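Extracellular ligand-binding receptor (Sphaerobacter thermophilus, PDB 4ZPJ) probably serves as the extracellular substrate-binding protein of an ABC transporter, capturing a solute for uptake, and binds zinc ions. Local coordinates at residues Gln88-Arg92 / Asp356-Glu360. Residues are numbered along the deposited sequence; the frame is centred on the assembly and turned at random.
Sequences QFGGR and DGEVE
F89 meets G357 with the base of its side chain, CB lying 4.2 Å from the glycine CA, while its ring turns off toward helix 336-354 and packs on A349, L352 and T353. A large hydrophobic ring suits this buried place between that helix and I55 of strand 55-61. The backbone of F89 pairs with R92 at both ends of a type I' beta turn: F89 N to R92 O and R92 N to F89 O. G90 and G91 fill the two central positions, where positive phi favours glycine. Having no side chain, G90 also lets the D356 backbone lie close, and D356 OD1 rests 3.6 Å from G90 CA. The turn closes a tight beta hairpin of strands 88-89 and 92-100 at the outer border of the mixed sheet in a periplasmic-binding-protein fold. Its partner is the loop leaving helix 336-354, which ends in a Schellman motif with D356 as C-prime residue; G357, also at positive phi, has no CB, which would run into F89 O. R92 then crosses from sheet to loop. Its chain bends at chi3 (67°) as it passes G357 and presents the guanidinium to E360, approaching from the opposite direction; the guanidinium and carboxylate planes lie nearly coplanar, 7° apart. NH1 of R92 gives a nearly straight hydrogen bond (3.0 Å, 167°) to the syn lone pair of E360 OE1. R92 NH2 forms a salt bridge with E360 OE2, though the modelled 2.5 Å is shorter than usual and its exact value doubtful. E358 OE2 adds a longer salt bridge at the guanidinium edge, 3.5 Å from R92 NH1, so two carboxylates share one cation. V359, buried against L352 and H122, brings its aliphatic CG1 to 4.1 Å from R92 NH2. The rotation of the guanidinium is fixed further by E53 O, bound to NE, and P54 O, bound to NH2.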
# COMPACT_ATOMS: atom_id res chain seq x y z
N GLN A 88 19.22 -6.34 16.63
CA GLN A 88 19.25 -7.00 17.92
C GLN A 88 18.39 -6.25 18.91
O GLN A 88 18.24 -5.05 18.80
CB GLN A 88 20.68 -7.12 18.44
CG GLN A 88 21.37 -5.82 18.82
CD GLN A 88 22.52 -6.07 19.79
OE1 GLN A 88 22.32 -6.48 20.96
NE2 GLN A 88 23.74 -5.87 19.31
N PHE A 89 17.81 -6.97 19.86
CA PHE A 89 16.95 -6.37 20.86
C PHE A 89 17.16 -7.01 22.18
O PHE A 89 17.10 -8.25 22.29
CB PHE A 89 15.50 -6.49 20.41
CG PHE A 89 15.26 -5.76 19.15
CD1 PHE A 89 15.18 -4.35 19.18
CD2 PHE A 89 15.27 -6.43 17.93
CE1 PHE A 89 15.04 -3.64 18.00
CE2 PHE A 89 15.12 -5.72 16.74
CZ PHE A 89 14.99 -4.34 16.78
N GLY A 90 17.42 -6.16 23.18
CA GLY A 90 17.72 -6.61 24.52
C GLY A 90 18.82 -7.65 24.60
O GLY A 90 18.70 -8.61 25.35
N GLY A 91 19.89 -7.45 23.82
CA GLY A 91 21.02 -8.41 23.77
C GLY A 91 20.75 -9.64 22.90
O GLY A 91 21.54 -10.57 22.90
N ARG A 92 19.65 -9.65 22.17
CA ARG A 92 19.25 -10.83 21.42
C ARG A 92 19.29 -10.53 19.93
O ARG A 92 18.68 -9.57 19.50
CB ARG A 92 17.86 -11.31 21.84
CG ARG A 92 17.79 -11.87 23.25
CD ARG A 92 16.37 -12.30 23.59
NE ARG A 92 15.94 -13.44 22.78
CZ ARG A 92 14.81 -14.14 22.96
NH1 ARG A 92 13.97 -13.80 23.93
NH2 ARG A 92 14.51 -15.16 22.15
N ASP A 356 11.96 -5.31 25.46
CA ASP A 356 13.33 -5.74 25.70
C ASP A 356 13.63 -7.14 25.08
O ASP A 356 14.38 -7.93 25.62
CB ASP A 356 13.62 -5.71 27.23
CG ASP A 356 15.09 -5.36 27.58
OD1 ASP A 356 15.74 -4.61 26.82
OD2 ASP A 356 15.59 -5.82 28.65
N GLY A 357 13.03 -7.42 23.92
CA GLY A 357 13.26 -8.67 23.21
C GLY A 357 12.58 -9.89 23.74
O GLY A 357 12.73 -10.98 23.16
N GLU A 358 11.85 -9.77 24.85
CA GLU A 358 11.20 -10.93 25.48
C GLU A 358 10.03 -11.32 24.59
O GLU A 358 8.87 -11.25 24.95
CB GLU A 358 10.78 -10.67 26.95
CG GLU A 358 11.94 -10.62 27.97
CD GLU A 358 12.88 -11.85 27.97
OE1 GLU A 358 12.92 -12.60 28.98
OE2 GLU A 358 13.61 -12.07 26.97
N VAL A 359 10.40 -11.77 23.41
CA VAL A 359 9.48 -12.01 22.32
C VAL A 359 8.59 -13.23 22.52
O VAL A 359 7.58 -13.37 21.87
CB VAL A 359 10.29 -12.14 21.03
CG1 VAL A 359 10.94 -13.55 20.90
CG2 VAL A 359 9.43 -11.84 19.83
N GLU A 360 8.96 -14.13 23.42
CA GLU A 360 8.15 -15.31 23.70
C GLU A 360 6.99 -14.96 24.60
O GLU A 360 6.09 -15.76 24.78
CB GLU A 360 8.99 -16.40 24.39
CG GLU A 360 10.21 -16.88 23.59
CD GLU A 360 11.45 -16.02 23.80
OE1 GLU A 360 11.49 -15.19 24.76
OE2 GLU A 360 12.39 -16.17 22.97